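Local coordinates for protein cellulose 1,4-beta-cellobiosidase (Clostridium thermocellum, PDB 3ZQX) that belongs to a cellulosomal cellobiohydrolase that hydrolyses cellulose, and as its family 3b carbohydrate-binding module probably attaches the enzyme to that substrate, at residues 23-28 with 38-43; 59-64 with 84-89; 131-136 with 141-146. The protein carries 1 engineered substitution. All blocks are in the same frame, centred on the assembly; numbering follows the deposited sequence.

Contact 1: 23-28 with 38-43; sequences FNIVNT and IVLRYY
F23 and L40 make the one CH-pi contact here. L40 CD2 sits over one face of the F23 ring, 4.2 Å from the ring centroid and 20° off its normal. The methyl is displaced toward the rim, so its nearest ring atom is F23 CE2. The L40 side chain points at the other strand, and with CG anti to the backbone N (chi1 176°) both methyls reach the F23 ring.

The other contacts are purely apolar. L40 CD1 lies between two neighbours: it is 4.0 Å from F23 CG and 4.1 Å from I25 CD1. I25 thus meets L40 with the end of its longer branch. At the far end of the F23 ring, CZ is 3.8 Å from Y42 CB. Y42 CD2 lies in the plane of the F23 ring, at its edge, 3.9 Å from F23 CE1. The F23 and Y42 side chains cross at about a right angle.

No hydrogen bond joins the segments. Their axes come no closer than 10.5 Å, so side chains alone fill the gap. F23 also stacks with F99, and L40 packs on V130 and L132 of the adjacent strand.

All four touching residues are buried. Strand 15-27 belongs to one sheet and strand 38-43 to another. Two sheets that face each other across an interior of aromatic and aliphatic side chains are typical of the beta-sandwich of family 3 carbohydrate-binding modules.

Contact 2: 59-64 with 84-89; sequences TPIGSG and KDVKLP
The G64 carbonyl is the flat group that K84 meets across this contact. K84 NZ donates a hydrogen bond of 3.1 Å to G64 O. The donor is tilted 27° from the carbonyl plane, and the C=O...N angle is 152°. The K84 chain is extended beyond CG and runs past this oxygen, with K84 CE 3.3 Å from G64 O. A second flat group, the D85 carboxylate, is used within its own segment. K87 NZ bonds D85 OD1 on the syn side at 2.8 Å, as part of a salt bridge, and makes a weak bond to D85 OD2. S34 OG also bonds D85 OD1.

Segment 59-64 lies in the surface loop between strands 52-55 and 66-71 of the beta-sandwich. It starts with a type I beta turn from T59 to G62, closed by a bond of 3.0 Å from G62 N to T59 O. The turn brings I61 up to V86. This apolar contact is loose: I61 CB is 4.3 Å from V86 CG1. I61 continues onto T94 and L66. V86 also touches N65, whose ND2 bonds I61 O. A backbone hydrogen bond joins K84 with N65, right after G64.

Contact 3: 131-136 with 141-146; sequences TLYKNG and GTPPGG
T131, P143 and G141 hold most of this contact, which lies at the beta-hairpin of strands 130-134 and 137-140. The hairpin forms one margin of a five-stranded antiparallel sheet. Segment 141-146 is the C-terminal tail that leaves its second strand.

T131 has the largest share. Its methyl CG2 rests against the tail backbone, 3.5 Å from P143 N and 3.7 Å from T142 C. The same methyl lies over one face of the P143 ring, 3.9 Å from P143 CD. With chi1 at 53°, OG1 sits between the backbone N and the carbonyl carbon, and CG2 is anti to the carbonyl carbon, turned to the tail. OG1 and Y43 OH share a hydrogen bond. One side chain thus serves the tail with its methyl and the neighbouring strand 38-43 with its hydroxyl.

G141 brings the two backbones together. Its CA is 4.5 Å from T131 CA, and a glycine suits this close approach and the positive phi of 83°.

P143 is also met by Y133, whose side chain crosses it obliquely. Beyond P143 the chain folds into a type II beta turn up to G146, the C terminus. The turn is closed by a bond of 2.8 Å from G146 N to P143 O. No hydrogen bond crosses between the two segments. The reach of Y133 ends with its OH 3.9 Å from both CB and CG of P143.

The three contacts follow one another along the chain; none nests and none crosses. Contact 1 closes first, around residues 29-37 with the short strand 33-34, and brings the two sheets face to face. Contact 2 encloses strands 66-71 and 78-83 and ties the loop before them to the segment after them. Contact 3 spans only strand 137-140 and draws the C-terminal tail back to the sheet. Contacts 1 and 2 meet where N27 ND2 probably bonds L88 O. Contacts 1 and 3 share a sheet, with V39 O probably bonded to Y133 N. Contacts 2 and 3 do not touch; their nearest atoms are about 7 Å apart.

Contact 1: 23-28 with 38-43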
# COMPACT_ATOMS: atom_id res chain seq x y z
N PHE A 23 -2.22 -2.60 -5.42
CA PHE A 23 -2.73 -1.24 -5.30
C PHE A 23 -2.85 -0.62 -6.69
O PHE A 23 -2.23 -1.08 -7.64
CB PHE A 23 -1.80 -0.33 -4.49
CG PHE A 23 -1.39 -0.86 -3.15
CD1 PHE A 23 -2.33 -1.17 -2.19
CD2 PHE A 23 -0.05 -1.03 -2.84
CE1 PHE A 23 -1.94 -1.65 -0.94
CE2 PHE A 23 0.34 -1.51 -1.60
CZ PHE A 23 -0.60 -1.81 -0.65
N ASN A 24 -3.67 0.42 -6.80
CA ASN A 24 -3.67 1.27 -7.97
C ASN A 24 -3.91 2.68 -7.47
O ASN A 24 -4.91 2.90 -6.79
CB ASN A 24 -4.79 0.82 -8.92
CG ASN A 24 -4.88 1.65 -10.18
OD1 ASN A 24 -3.87 2.18 -10.66
ND2 ASN A 24 -6.09 1.76 -10.73
N ILE A 25 -3.04 3.62 -7.81
CA ILE A 25 -3.24 5.01 -7.41
C ILE A 25 -3.81 5.77 -8.59
O ILE A 25 -3.21 5.82 -9.65
CB ILE A 25 -1.94 5.66 -6.92
CG1 ILE A 25 -1.42 4.94 -5.67
CG2 ILE A 25 -2.18 7.14 -6.63
CD1 ILE A 25 -0.04 5.36 -5.25
N VAL A 26 -4.99 6.35 -8.39
CA VAL A 26 -5.72 7.02 -9.47
C VAL A 26 -5.81 8.50 -9.15
O VAL A 26 -6.21 8.87 -8.05
CB VAL A 26 -7.14 6.44 -9.61
CG1 VAL A 26 -7.87 7.11 -10.75
CG2 VAL A 26 -7.09 4.93 -9.82
N ASN A 27 -5.41 9.35 -10.10
CA ASN A 27 -5.49 10.78 -9.87
C ASN A 27 -6.80 11.26 -10.47
O ASN A 27 -6.91 11.48 -11.68
CB ASN A 27 -4.31 11.45 -10.58
CG ASN A 27 -4.20 12.91 -10.26
OD1 ASN A 27 -5.12 13.50 -9.70
ND2 ASN A 27 -3.07 13.51 -10.60
N THR A 28 -7.77 11.52 -9.59
CA THR A 28 -9.11 11.88 -10.02
C THR A 28 -9.31 13.39 -10.06
O THR A 28 -10.37 13.86 -10.44
CB THR A 28 -10.21 11.29 -9.10
OG1 THR A 28 -10.17 11.93 -7.82
CG2 THR A 28 -10.05 9.79 -8.95
N ILE A 38 3.91 11.79 -2.93
CA ILE A 38 2.81 10.99 -2.41
C ILE A 38 3.31 9.83 -1.55
O ILE A 38 4.28 9.16 -1.92
CB ILE A 38 1.93 10.48 -3.58
CG1 ILE A 38 1.25 11.67 -4.27
CG2 ILE A 38 0.92 9.46 -3.11
CD1 ILE A 38 0.63 11.36 -5.61
N VAL A 39 2.67 9.63 -0.40
CA VAL A 39 3.00 8.55 0.52
C VAL A 39 1.78 7.65 0.65
O VAL A 39 0.68 8.13 0.94
CB VAL A 39 3.36 9.13 1.90
CG1 VAL A 39 3.53 8.03 2.93
CG2 VAL A 39 4.61 10.00 1.82
N LEU A 40 1.97 6.35 0.44
CA LEU A 40 0.91 5.36 0.62
C LEU A 40 1.20 4.51 1.85
O LEU A 40 2.36 4.15 2.09
CB LEU A 40 0.83 4.47 -0.63
CG LEU A 40 -0.15 3.29 -0.62
CD1 LEU A 40 -0.61 2.94 -2.04
CD2 LEU A 40 0.45 2.06 0.05
N ARG A 41 0.17 4.19 2.64
CA ARG A 41 0.36 3.29 3.78
C ARG A 41 -0.68 2.17 3.82
O ARG A 41 -1.88 2.41 3.68
CB ARG A 41 0.35 4.05 5.11
CG ARG A 41 1.52 5.00 5.23
CD ARG A 41 1.52 5.80 6.53
NE ARG A 41 2.73 6.62 6.57
CZ ARG A 41 2.97 7.57 7.46
NH1 ARG A 41 2.07 7.88 8.38
NH2 ARG A 41 4.12 8.24 7.40
N TYR A 42 -0.16 0.95 3.99
CA TYR A 42 -0.95 -0.25 4.19
C TYR A 42 -0.69 -0.74 5.61
O TYR A 42 0.45 -1.06 5.96
CB TYR A 42 -0.54 -1.33 3.16
CG TYR A 42 -1.23 -2.67 3.36
CD1 TYR A 42 -0.72 -3.62 4.24
CD2 TYR A 42 -2.39 -2.99 2.65
CE1 TYR A 42 -1.35 -4.84 4.42
CE2 TYR A 42 -3.03 -4.20 2.83
CZ TYR A 42 -2.51 -5.13 3.71
OH TYR A 42 -3.17 -6.33 3.87
N TYR A 43 -1.74 -0.76 6.42
CA TYR A 43 -1.63 -0.99 7.86
C TYR A 43 -1.74 -2.46 8.21
O TYR A 43 -2.69 -3.14 7.82
CB TYR A 43 -2.70 -0.18 8.60
CG TYR A 43 -2.54 1.30 8.35
CD1 TYR A 43 -1.65 2.06 9.10
CD2 TYR A 43 -3.22 1.93 7.30
CE1 TYR A 43 -1.47 3.41 8.85
CE2 TYR A 43 -3.04 3.28 7.04
CZ TYR A 43 -2.17 4.01 7.82
OH TYR A 43 -2.00 5.35 7.53

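Contact 2: 59-64 with 84-89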
# COMPACT_ATOMS: atom_id res chain seq x y z
N THR A 59 4.99 -3.51 -11.73
CA THR A 59 4.13 -2.34 -11.84
C THR A 59 4.49 -1.58 -13.12
O THR A 59 5.67 -1.51 -13.47
CB THR A 59 4.23 -1.44 -10.59
OG1 THR A 59 3.34 -0.33 -10.74
CG2 THR A 59 5.64 -0.92 -10.37
N PRO A 60 3.51 -0.95 -13.79
CA PRO A 60 3.86 -0.21 -15.01
C PRO A 60 4.80 0.98 -14.78
O PRO A 60 5.48 1.40 -15.72
CB PRO A 60 2.51 0.29 -15.52
CG PRO A 60 1.51 -0.68 -14.98
CD PRO A 60 2.05 -1.08 -13.62
N ILE A 61 4.84 1.52 -13.57
CA ILE A 61 5.69 2.68 -13.29
C ILE A 61 7.14 2.27 -13.03
O ILE A 61 8.02 3.12 -12.85
CB ILE A 61 5.14 3.55 -12.12
CG1 ILE A 61 5.16 2.79 -10.79
CG2 ILE A 61 3.74 4.06 -12.44
CD1 ILE A 61 4.85 3.65 -9.58
N GLY A 62 7.34 0.96 -12.96
CA GLY A 62 8.60 0.26 -12.76
C GLY A 62 8.82 0.04 -11.27
O GLY A 62 8.76 0.97 -10.47
N SER A 63 9.30 -1.14 -10.91
CA SER A 63 9.40 -1.48 -9.50
C SER A 63 10.57 -0.74 -8.89
O SER A 63 10.56 -0.45 -7.70
CB SER A 63 9.53 -2.99 -9.31
OG SER A 63 10.70 -3.46 -9.92
N GLY A 64 11.54 -0.39 -9.72
CA GLY A 64 12.69 0.37 -9.26
C GLY A 64 12.36 1.80 -8.87
O GLY A 64 13.18 2.49 -8.26
N LYS A 84 10.04 7.48 -6.49
CA LYS A 84 10.93 8.39 -7.20
C LYS A 84 10.08 9.36 -8.03
O LYS A 84 8.84 9.30 -7.98
CB LYS A 84 11.89 7.59 -8.08
CG LYS A 84 12.84 6.74 -7.27
CD LYS A 84 13.89 6.06 -8.13
CE LYS A 84 14.78 5.16 -7.28
NZ LYS A 84 15.68 4.33 -8.14
N ASP A 85 10.73 10.22 -8.82
CA ASP A 85 9.99 11.32 -9.42
C ASP A 85 9.45 10.76 -10.74
O ASP A 85 10.02 10.95 -11.81
CB ASP A 85 11.01 12.46 -9.69
CG ASP A 85 10.39 13.71 -10.30
OD1 ASP A 85 9.16 13.83 -10.37
OD2 ASP A 85 11.16 14.61 -10.70
N VAL A 86 8.22 10.29 -10.63
CA VAL A 86 7.46 9.70 -11.73
C VAL A 86 6.20 10.53 -11.77
O VAL A 86 5.50 10.65 -10.76
CB VAL A 86 7.10 8.21 -11.50
CG1 VAL A 86 6.13 7.73 -12.58
CG2 VAL A 86 8.35 7.35 -11.49
N LYS A 87 5.93 11.12 -12.92
CA LYS A 87 4.79 12.00 -13.05
C LYS A 87 3.51 11.19 -13.18
O LYS A 87 3.45 10.19 -13.90
CB LYS A 87 4.98 12.93 -14.26
CG LYS A 87 6.38 13.57 -14.37
CD LYS A 87 6.76 14.36 -13.13
CE LYS A 87 8.07 15.13 -13.35
NZ LYS A 87 8.47 15.90 -12.14
N LEU A 88 2.48 11.66 -12.47
CA LEU A 88 1.15 11.07 -12.46
C LEU A 88 0.15 12.15 -12.86
O LEU A 88 -0.21 13.01 -12.04
CB LEU A 88 0.81 10.53 -11.07
CG LEU A 88 -0.61 9.97 -10.94
CD1 LEU A 88 -0.79 8.74 -11.82
CD2 LEU A 88 -0.93 9.66 -9.49
N PRO A 89 -0.23 12.20 -14.15
CA PRO A 89 -1.08 13.30 -14.60
C PRO A 89 -2.50 13.24 -14.05
O PRO A 89 -3.01 12.17 -13.68
CB PRO A 89 -1.11 13.10 -16.11
CG PRO A 89 -0.95 11.63 -16.29
CD PRO A 89 0.06 11.24 -15.23

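Contact 3: 131-136 with 141-146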
# COMPACT_ATOMS: atom_id res chain seq x y z
N THR A 131 -4.15 4.43 2.99
CA THR A 131 -4.15 5.88 3.00
C THR A 131 -3.14 6.47 2.03
O THR A 131 -2.14 5.82 1.67
CB THR A 131 -3.83 6.42 4.39
OG1 THR A 131 -2.61 5.81 4.82
CG2 THR A 131 -4.96 6.14 5.38
N LEU A 132 -3.44 7.67 1.56
CA LEU A 132 -2.47 8.51 0.88
C LEU A 132 -2.29 9.83 1.62
O LEU A 132 -3.27 10.44 2.06
CB LEU A 132 -2.90 8.85 -0.55
CG LEU A 132 -3.09 7.69 -1.50
CD1 LEU A 132 -3.64 8.19 -2.83
CD2 LEU A 132 -1.79 6.92 -1.69
N TYR A 133 -1.03 10.26 1.70
CA TYR A 133 -0.65 11.56 2.24
C TYR A 133 0.08 12.34 1.17
O TYR A 133 0.83 11.78 0.36
CB TYR A 133 0.26 11.41 3.45
CG TYR A 133 -0.41 10.75 4.63
CD1 TYR A 133 -0.48 9.37 4.74
CD2 TYR A 133 -0.98 11.52 5.64
CE1 TYR A 133 -1.10 8.77 5.82
CE2 TYR A 133 -1.61 10.91 6.72
CZ TYR A 133 -1.66 9.54 6.80
OH TYR A 133 -2.28 8.92 7.87
N LYS A 134 -0.18 13.65 1.15
CA LYS A 134 0.48 14.55 0.23
C LYS A 134 0.48 15.92 0.88
O LYS A 134 -0.51 16.33 1.48
CB LYS A 134 -0.31 14.56 -1.07
CG LYS A 134 0.18 15.55 -2.09
CD LYS A 134 -0.48 15.32 -3.45
CE LYS A 134 -2.00 15.26 -3.36
NZ LYS A 134 -2.63 16.55 -2.95
N ASN A 135 1.57 16.67 0.72
CA ASN A 135 1.68 17.99 1.31
C ASN A 135 1.38 18.00 2.80
O ASN A 135 0.80 18.94 3.32
CB ASN A 135 0.76 18.99 0.59
CG ASN A 135 1.14 20.43 0.88
OD1 ASN A 135 2.33 20.77 0.95
ND2 ASN A 135 0.15 21.28 1.05
N GLY A 136 1.79 16.93 3.49
CA GLY A 136 1.64 16.84 4.93
C GLY A 136 0.22 16.60 5.40
O GLY A 136 -0.09 16.72 6.59
N GLY A 141 -8.47 8.07 2.33
CA GLY A 141 -8.55 6.98 3.28
C GLY A 141 -8.57 7.41 4.72
O GLY A 141 -8.53 8.59 5.06
N THR A 142 -8.75 6.40 5.57
CA THR A 142 -8.79 6.55 7.01
C THR A 142 -7.75 5.67 7.69
O THR A 142 -7.81 4.45 7.52
CB THR A 142 -10.18 6.21 7.55
OG1 THR A 142 -11.15 6.98 6.82
CG2 THR A 142 -10.28 6.54 9.03
N PRO A 143 -6.77 6.24 8.40
CA PRO A 143 -5.82 5.40 9.13
C PRO A 143 -6.46 4.79 10.37
O PRO A 143 -7.55 5.20 10.76
CB PRO A 143 -4.72 6.39 9.52
CG PRO A 143 -5.46 7.66 9.72
CD PRO A 143 -6.54 7.67 8.66
N PRO A 144 -5.79 3.81 10.99
CA PRO A 144 -6.33 3.24 12.23
C PRO A 144 -6.63 4.34 13.26
O PRO A 144 -5.80 5.21 13.50
CB PRO A 144 -5.19 2.34 12.72
CG PRO A 144 -4.42 2.00 11.48
CD PRO A 144 -4.51 3.21 10.60
N GLY A 145 -7.83 4.30 13.84
CA GLY A 145 -8.24 5.29 14.82
C GLY A 145 -8.54 6.66 14.24
O GLY A 145 -9.00 7.56 14.94
N GLY A 146 -8.27 6.83 12.94
CA GLY A 146 -8.48 8.10 12.28
C GLY A 146 -9.95 8.38 12.04
O GLY A 146 -10.32 9.48 11.61
OXT GLY A 146 -10.80 7.53 12.27